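Local coordinates for protein DyP2 (Amycolatopsis sp. ATCC 39116, PDB 4G2C) that probably acts as a haem-dependent dye peroxidase, oxidising dyes and perhaps lignin-related compounds with hydrogen peroxide, and also binds manganese, at residues T37-K41 with L225-E229; L59-V63 with H97-V101; S222-F226 with P246-L250. All blocks are in the same frame, centred on the assembly; numbering follows the deposited sequence.

Contact 1 of 3, residues T37-K41 with L225-E229; sequences TLSWK and LFLTE
Glu229 reaches across to Trp40 and Lys41 with its carboxylate, a clear example of a side chain gripping the backbone of a distant loop. Its chain bends at the second torsion (chi2 77°), which folds the carboxylate back over the loop. There OE2 accepts the Lys41 N-H at 3.0 Å in a nearly straight bond, the donor arriving from above the carboxylate plane. OE1 takes the Trp40 N-H in a weaker, more bent bond of 3.1 Å. The same oxygen lies 3.3 Å from CD1 of Trp40, with indole and carboxylate planes turned 49° apart. A lysine in place of Glu229 would probably leave the amides of Trp40 and Lys41 without their acceptor and set a positive end against the loop.

Behind this grip, Leu38 forms a single parallel beta bridge with Leu227, the N-cap residue of helix 228-237. The Leu38 N-H binds Phe226 O at 2.9 Å and its own O receives Thr228 N at 2.8 Å, so an otherwise irregular loop is tied to the helix start. Leu227 CA also brings its hydrogen to Leu38 O.

Leu227 CD1 meets CD1 of the Trp40 indole at 4.1 Å, while Lys41 CG covers one indole face from within the loop. The lysine chain runs on, extended, to a salt bridge with Glu102. At the other end Thr37 and Thr228 cross at about a right angle and appear to join their hydroxyls, although the position of Thr37 OG1 is less certain.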
# COMPACT_ATOMS: atom_id res chain seq x y z
N THR A 37 -8.36 -9.35 16.21
CA THR A 37 -6.98 -9.69 15.92
C THR A 37 -6.69 -11.08 16.43
O THR A 37 -7.47 -11.65 17.21
CB THR A 37 -6.01 -8.70 16.58
OG1 THR A 37 -6.24 -8.70 17.99
CG2 THR A 37 -6.22 -7.28 16.03
N LEU A 38 -5.57 -11.64 15.98
CA LEU A 38 -5.17 -12.97 16.38
C LEU A 38 -3.84 -12.97 17.14
O LEU A 38 -2.90 -12.28 16.75
CB LEU A 38 -5.06 -13.87 15.16
CG LEU A 38 -4.38 -15.22 15.39
CD1 LEU A 38 -5.37 -16.28 15.95
CD2 LEU A 38 -3.72 -15.69 14.10
N SER A 39 -3.77 -13.76 18.21
CA SER A 39 -2.52 -13.97 18.92
C SER A 39 -1.85 -15.19 18.27
O SER A 39 -2.16 -16.34 18.59
CB SER A 39 -2.77 -14.21 20.41
OG SER A 39 -3.71 -13.27 20.93
N TRP A 40 -0.95 -14.92 17.32
CA TRP A 40 -0.41 -16.00 16.50
C TRP A 40 0.39 -17.02 17.32
O TRP A 40 0.46 -18.20 16.97
CB TRP A 40 0.42 -15.46 15.32
CG TRP A 40 1.82 -15.03 15.64
CD1 TRP A 40 2.24 -13.75 15.94
CD2 TRP A 40 3.00 -15.85 15.67
NE1 TRP A 40 3.61 -13.75 16.17
CE2 TRP A 40 4.09 -15.02 16.00
CE3 TRP A 40 3.23 -17.22 15.45
CZ2 TRP A 40 5.40 -15.51 16.13
CZ3 TRP A 40 4.55 -17.71 15.58
CH2 TRP A 40 5.61 -16.85 15.91
N LYS A 41 0.97 -16.58 18.43
CA LYS A 41 1.83 -17.46 19.21
C LYS A 41 1.04 -18.49 20.02
O LYS A 41 1.58 -19.52 20.41
CB LYS A 41 2.72 -16.66 20.15
CG LYS A 41 3.83 -15.89 19.44
CD LYS A 41 4.77 -15.24 20.44
CE LYS A 41 5.96 -14.56 19.74
NZ LYS A 41 6.93 -13.99 20.73
N LEU A 225 -2.91 -3.50 12.17
CA LEU A 225 -2.24 -4.63 12.80
C LEU A 225 -3.24 -5.76 13.09
O LEU A 225 -4.15 -5.59 13.90
CB LEU A 225 -1.50 -4.21 14.07
CG LEU A 225 -0.50 -3.05 13.89
CD1 LEU A 225 0.24 -2.70 15.18
CD2 LEU A 225 0.48 -3.39 12.76
N PHE A 226 -3.06 -6.90 12.43
CA PHE A 226 -3.98 -8.02 12.57
C PHE A 226 -3.55 -8.98 13.68
O PHE A 226 -4.32 -9.82 14.11
CB PHE A 226 -4.11 -8.77 11.24
CG PHE A 226 -4.41 -7.88 10.07
CD1 PHE A 226 -5.69 -7.36 9.89
CD2 PHE A 226 -3.40 -7.51 9.18
CE1 PHE A 226 -5.96 -6.51 8.82
CE2 PHE A 226 -3.67 -6.67 8.10
CZ PHE A 226 -4.96 -6.18 7.92
N LEU A 227 -2.31 -8.85 14.12
CA LEU A 227 -1.73 -9.74 15.12
C LEU A 227 -1.58 -9.02 16.45
O LEU A 227 -1.10 -7.88 16.52
CB LEU A 227 -0.37 -10.28 14.65
CG LEU A 227 -0.45 -10.93 13.26
CD1 LEU A 227 0.91 -11.47 12.82
CD2 LEU A 227 -1.50 -12.03 13.25
N THR A 228 -2.01 -9.69 17.51
CA THR A 228 -2.02 -9.08 18.82
C THR A 228 -0.60 -8.77 19.25
O THR A 228 -0.36 -7.78 19.94
CB THR A 228 -2.70 -10.00 19.86
OG1 THR A 228 -4.07 -10.20 19.48
CG2 THR A 228 -2.65 -9.38 21.23
N GLU A 229 0.33 -9.63 18.83
CA GLU A 229 1.75 -9.48 19.13
C GLU A 229 2.30 -8.21 18.46
O GLU A 229 3.26 -7.60 18.94
CB GLU A 229 2.56 -10.70 18.63
CG GLU A 229 2.31 -12.03 19.37
CD GLU A 229 1.01 -12.73 18.99
OE1 GLU A 229 0.28 -12.23 18.11
OE2 GLU A 229 0.71 -13.79 19.59

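Contact 2 of 3, residues L59-V63 with H97-V101; sequences LKAHV and HLQEV. With ACT (acetate ion), chain X.
His62 and His97 form the tight part of this contact, their imidazoles stacked in an offset arrangement with centroids 4.3 Å apart and planes inclined by 24°. The overlap is partial: CD2 of His62 sits 3.3 Å above one face of His97, toward the rim of the ring. For both residues CG stands anti to the backbone N (chi1 -162° for His62, 173° for His97), which carries the rings out from loop 59-63 and helix 94-107 to meet. In its own plane His97 turns the edge at CE1 toward Ala61 O, at 3.3 Å, and the carbonyl of Lys60. Tyr114 adds another ring to the group by meeting His62.

The flank at Lys60 is looser. Lys60 CB touches CD2 of Leu98 at 3.9 Å, and its CE passes near Val101 CG1 before the ammonium leaves for a salt bridge with Asp230. Two waters sit at the edge of the His97 ring, in its plane: one, 2.9 Å from His97 ND1, reaches weakly to Lys60 O, and the other links His97 NE2 to Val63 N. An acetate, probably from the crystallisation liquor, takes the Ala61 N-H.

Since His62 ND1 donates to Val63 O at 2.8 Å while NE2 is bonded to Lys92 NZ, the chemistry suggests a neutral His62, joined to the helix by stacking and to its surroundings by hydrogen bonds.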
# COMPACT_ATOMS: atom_id res chain seq x y z
N LEU A 59 -0.84 -11.03 6.63
CA LEU A 59 -1.09 -10.58 8.00
C LEU A 59 0.07 -9.73 8.55
O LEU A 59 -0.09 -8.99 9.53
CB LEU A 59 -1.38 -11.76 8.93
CG LEU A 59 -2.66 -12.59 8.80
CD1 LEU A 59 -2.63 -13.76 9.75
CD2 LEU A 59 -3.94 -11.76 9.05
N LYS A 60 1.23 -9.84 7.92
CA LYS A 60 2.43 -9.13 8.35
C LYS A 60 3.34 -8.97 7.14
O LYS A 60 3.69 -9.95 6.50
CB LYS A 60 3.15 -9.98 9.40
CG LYS A 60 4.55 -9.49 9.77
CD LYS A 60 4.48 -8.66 11.01
CE LYS A 60 5.81 -8.07 11.38
NZ LYS A 60 5.56 -6.81 12.13
N ALA A 61 3.74 -7.74 6.82
CA ALA A 61 4.53 -7.50 5.61
C ALA A 61 5.82 -8.34 5.57
O ALA A 61 6.38 -8.67 6.60
CB ALA A 61 4.87 -6.01 5.48
N HIS A 62 6.28 -8.70 4.38
CA HIS A 62 7.56 -9.40 4.27
C HIS A 62 8.61 -8.39 3.82
O HIS A 62 8.31 -7.51 3.01
CB HIS A 62 7.46 -10.57 3.30
CG HIS A 62 8.56 -11.58 3.44
ND1 HIS A 62 9.86 -11.34 3.04
CD2 HIS A 62 8.55 -12.86 3.91
CE1 HIS A 62 10.60 -12.40 3.27
NE2 HIS A 62 9.83 -13.34 3.80
N VAL A 63 9.81 -8.50 4.37
CA VAL A 63 10.92 -7.67 3.91
C VAL A 63 11.09 -7.94 2.43
O VAL A 63 11.08 -9.09 2.00
CB VAL A 63 12.25 -8.04 4.64
CG1 VAL A 63 12.69 -9.47 4.25
CG2 VAL A 63 13.35 -7.02 4.34
N HIS A 97 6.92 -17.71 8.34
CA HIS A 97 7.44 -16.35 8.16
C HIS A 97 7.52 -15.64 9.50
O HIS A 97 8.50 -14.96 9.81
CB HIS A 97 6.57 -15.54 7.19
CG HIS A 97 6.96 -14.10 7.12
ND1 HIS A 97 6.04 -13.08 6.95
CD2 HIS A 97 8.17 -13.50 7.20
CE1 HIS A 97 6.67 -11.92 6.94
NE2 HIS A 97 7.96 -12.14 7.09
N LEU A 98 6.48 -15.80 10.31
CA LEU A 98 6.38 -15.13 11.60
C LEU A 98 7.51 -15.58 12.53
O LEU A 98 8.15 -14.76 13.21
CB LEU A 98 5.01 -15.38 12.23
CG LEU A 98 3.88 -14.64 11.49
CD1 LEU A 98 2.50 -15.01 12.04
CD2 LEU A 98 4.11 -13.13 11.57
N GLN A 99 7.75 -16.89 12.53
CA GLN A 99 8.82 -17.49 13.29
C GLN A 99 10.13 -16.87 12.86
O GLN A 99 10.94 -16.47 13.69
CB GLN A 99 8.85 -18.99 13.02
CG GLN A 99 9.23 -19.84 14.21
CD GLN A 99 8.78 -21.28 14.04
OE1 GLN A 99 7.62 -21.54 13.67
NE2 GLN A 99 9.67 -22.22 14.32
N GLU A 100 10.33 -16.77 11.55
CA GLU A 100 11.53 -16.11 11.05
C GLU A 100 11.61 -14.68 11.59
O GLU A 100 12.66 -14.27 12.09
CB GLU A 100 11.58 -16.13 9.52
CG GLU A 100 11.78 -17.52 8.91
CD GLU A 100 11.85 -17.49 7.38
OE1 GLU A 100 11.67 -16.42 6.76
OE2 GLU A 100 12.08 -18.56 6.78
N VAL A 101 10.51 -13.93 11.52
CA VAL A 101 10.53 -12.56 12.07
C VAL A 101 10.96 -12.56 13.54
O VAL A 101 11.89 -11.87 13.93
CB VAL A 101 9.19 -11.82 11.86
CG1 VAL A 101 9.15 -10.54 12.70
CG2 VAL A 101 9.00 -11.49 10.38
C ACT X . 2.39 -5.11 9.29
O ACT X . 3.08 -5.44 8.31
OXT ACT X . 1.14 -5.25 9.17
CH3 ACT X . 3.02 -4.57 10.55
O HOH W 1 3.16 -13.13 7.28
O HOH W 2 10.09 -10.13 6.75

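Contact 3 of 3, residues S222-F226 with P246-L250; sequences SQPLF and PSAPL. With HEM (protoporphyrin IX containing Fe), chain C; ACT (acetate ion), chain B.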
# COMPACT_ATOMS: atom_id res chain seq x y z
N SER A 222 1.92 3.84 8.97
CA SER A 222 0.62 3.54 9.55
C SER A 222 -0.00 2.33 8.87
O SER A 222 -0.47 2.42 7.74
CB SER A 222 -0.31 4.74 9.39
OG SER A 222 -1.59 4.48 9.95
N GLN A 223 -0.02 1.22 9.59
CA GLN A 223 -0.52 -0.05 9.08
C GLN A 223 -1.57 -0.61 10.03
O GLN A 223 -1.42 -0.51 11.25
CB GLN A 223 0.63 -1.06 8.99
CG GLN A 223 1.69 -0.74 7.93
CD GLN A 223 1.22 -1.08 6.51
OE1 GLN A 223 0.06 -1.45 6.29
NE2 GLN A 223 2.13 -0.94 5.55
N PRO A 224 -2.63 -1.23 9.48
CA PRO A 224 -3.53 -2.06 10.28
C PRO A 224 -2.77 -3.25 10.87
O PRO A 224 -2.02 -3.90 10.15
CB PRO A 224 -4.55 -2.56 9.26
CG PRO A 224 -3.82 -2.52 7.93
CD PRO A 224 -2.95 -1.28 8.04
N LEU A 225 -2.91 -3.50 12.17
CA LEU A 225 -2.24 -4.63 12.80
C LEU A 225 -3.24 -5.76 13.09
O LEU A 225 -4.15 -5.59 13.90
CB LEU A 225 -1.50 -4.21 14.07
CG LEU A 225 -0.50 -3.05 13.89
CD1 LEU A 225 0.24 -2.70 15.18
CD2 LEU A 225 0.48 -3.39 12.76
N PHE A 226 -3.06 -6.90 12.43
CA PHE A 226 -3.98 -8.02 12.57
C PHE A 226 -3.55 -8.98 13.68
O PHE A 226 -4.32 -9.82 14.11
CB PHE A 226 -4.11 -8.77 11.24
CG PHE A 226 -4.41 -7.88 10.07
CD1 PHE A 226 -5.69 -7.36 9.89
CD2 PHE A 226 -3.40 -7.51 9.18
CE1 PHE A 226 -5.96 -6.51 8.82
CE2 PHE A 226 -3.67 -6.67 8.10
CZ PHE A 226 -4.96 -6.18 7.92
N PRO A 246 -4.41 0.73 16.21
CA PRO A 246 -4.12 0.24 14.85
C PRO A 246 -4.64 -1.19 14.60
O PRO A 246 -4.51 -1.69 13.47
CB PRO A 246 -2.59 0.26 14.81
CG PRO A 246 -2.18 -0.01 16.24
CD PRO A 246 -3.25 0.58 17.12
N SER A 247 -5.22 -1.82 15.62
CA SER A 247 -5.83 -3.14 15.50
C SER A 247 -6.75 -3.23 14.30
O SER A 247 -7.45 -2.28 13.97
CB SER A 247 -6.68 -3.47 16.74
OG SER A 247 -5.91 -3.45 17.93
N ALA A 248 -6.76 -4.39 13.66
CA ALA A 248 -7.72 -4.65 12.61
C ALA A 248 -8.11 -6.11 12.73
O ALA A 248 -7.25 -6.97 12.91
CB ALA A 248 -7.13 -4.35 11.24
N PRO A 249 -9.41 -6.40 12.65
CA PRO A 249 -9.89 -7.78 12.71
C PRO A 249 -9.38 -8.56 11.49
O PRO A 249 -9.15 -7.96 10.44
CB PRO A 249 -11.41 -7.61 12.62
CG PRO A 249 -11.61 -6.27 11.90
CD PRO A 249 -10.50 -5.42 12.41
N LEU A 250 -9.23 -9.87 11.62
CA LEU A 250 -8.84 -10.70 10.48
C LEU A 250 -9.75 -10.52 9.26
O LEU A 250 -9.28 -10.58 8.12
CB LEU A 250 -8.79 -12.18 10.87
CG LEU A 250 -7.76 -12.55 11.94
CD1 LEU A 250 -7.75 -14.07 12.15
CD2 LEU A 250 -6.39 -12.05 11.54
CHA HEM C . 0.25 6.93 3.98
CHB HEM C . 2.70 8.43 0.06
CHC HEM C . -0.34 6.00 -2.85
CHD HEM C . -3.20 5.18 0.97
C1A HEM C . 1.19 7.53 3.18
C2A HEM C . 2.32 8.31 3.65
C3A HEM C . 2.99 8.71 2.56
C4A HEM C . 2.32 8.21 1.38
CMA HEM C . 4.27 9.57 2.55
CAA HEM C . 2.65 8.59 5.14
CBA HEM C . 3.45 7.41 5.71
CGA HEM C . 2.55 6.30 6.21
O1A HEM C . 1.66 6.55 7.04
O2A HEM C . 2.72 5.14 5.79
C1B HEM C . 2.10 7.93 -1.09
C2B HEM C . 2.53 8.10 -2.47
C3B HEM C . 1.68 7.42 -3.26
C4B HEM C . 0.70 6.78 -2.42
CMB HEM C . 3.75 8.95 -2.93
CAB HEM C . 1.68 7.26 -4.80
CBB HEM C . 2.79 7.47 -5.51
C1C HEM C . -1.42 5.64 -2.07
C2C HEM C . -2.67 5.09 -2.56
C3C HEM C . -3.45 4.84 -1.49
C4C HEM C . -2.72 5.24 -0.31
CMC HEM C . -3.02 4.79 -4.05
CAC HEM C . -4.90 4.29 -1.49
CBC HEM C . -5.68 4.36 -2.58
C1D HEM C . -2.52 5.52 2.13
C2D HEM C . -2.98 5.21 3.45
C3D HEM C . -1.89 5.74 4.37
C4D HEM C . -0.89 6.33 3.52
CMD HEM C . -4.28 4.49 3.84
CAD HEM C . -1.85 5.72 5.88
CBD HEM C . -2.82 6.82 6.29
CGD HEM C . -2.90 6.70 7.79
O1D HEM C . -3.25 5.59 8.27
O2D HEM C . -2.57 7.70 8.47
NA HEM C . 1.22 7.48 1.80
NB HEM C . 0.99 7.11 -1.11
NC HEM C . -1.48 5.72 -0.69
ND HEM C . -1.29 6.17 2.22
FE HEM C . -0.18 6.82 0.51
C ACT B . -6.29 -6.06 20.02
O ACT B . -5.21 -5.55 19.65
OXT ACT B . -7.34 -5.36 19.98
CH3 ACT B . -6.33 -7.47 20.50
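Leu225 and Ser247 lie side by side in a single parallel beta bridge, which shows how two irregular loops can be paired with very few backbone bonds. Leu225 N donates to Pro246 O at 2.7 Å, and Ala248 N returns a bond to Leu225 O at 2.9 Å. Three CA-H...O contacts reinforce the pair: Pro224 CA to Pro246 O, Ser247 CA to Leu225 O, and Phe226 CA to Ala248 O, the last the straightest.

Apolar side chains close both sides of this join. CD1 of Leu225 lies against CG of the Pro246 ring at 3.8 Å, the two side chains running obliquely to each other. Elsewhere the methyl of Ala248 touches both Pro224 CB and Phe226 CE1, 3.4 Å from the latter. With CG anti to the carbonyl carbon (chi1 -51°), the Phe226 ring swings over beside Ala248. Pro249 O comes to the edge of that ring, near its plane, and CD2 of Leu250 packs on Phe226 CB at 4.0 Å. Leu59 and Val253 also touch this phenylalanine.

Polar groups act mostly outward. Ser247 OG bonds to Asp245 and lies near an acetate, whereas the side-chain NE2 of Gln223 is bonded to the Arg375 carbonyl.

At the far end of segment 222-226 comes the haem. Ser222 OG donates to propionate oxygen O1D at 2.6 Å, and its backbone N makes a weak bond to O1A of the other propionate. Arg375, Arg357 and Asn355 also hydrogen-bond the haem. The segment begins one residue after a GXXDG sequence, the signature of dye-decolourising peroxidases, so the loop pair continues from the haem pocket characteristic of that family.

How the contacts relate
The three contacts form a graded series. Contact 1 is a surface join held largely by backbone amides and a carboxylate; contacts 2 and 3 are partly buried, and contact 3 runs up to the haem. Contacts 1 and 3 share Leu225 and Phe226, so one loop is bridged by 37-41 and by 246-250 in turn, each time through a single parallel bridge. Contact 2 instead ties a loop to helix 94-107 by ring stacking and water. Apolar side chains connect all three: Trp40 and Leu227 of contact 1 pack on Leu98, while Leu59 of contact 2 meets both Phe226 and Leu250.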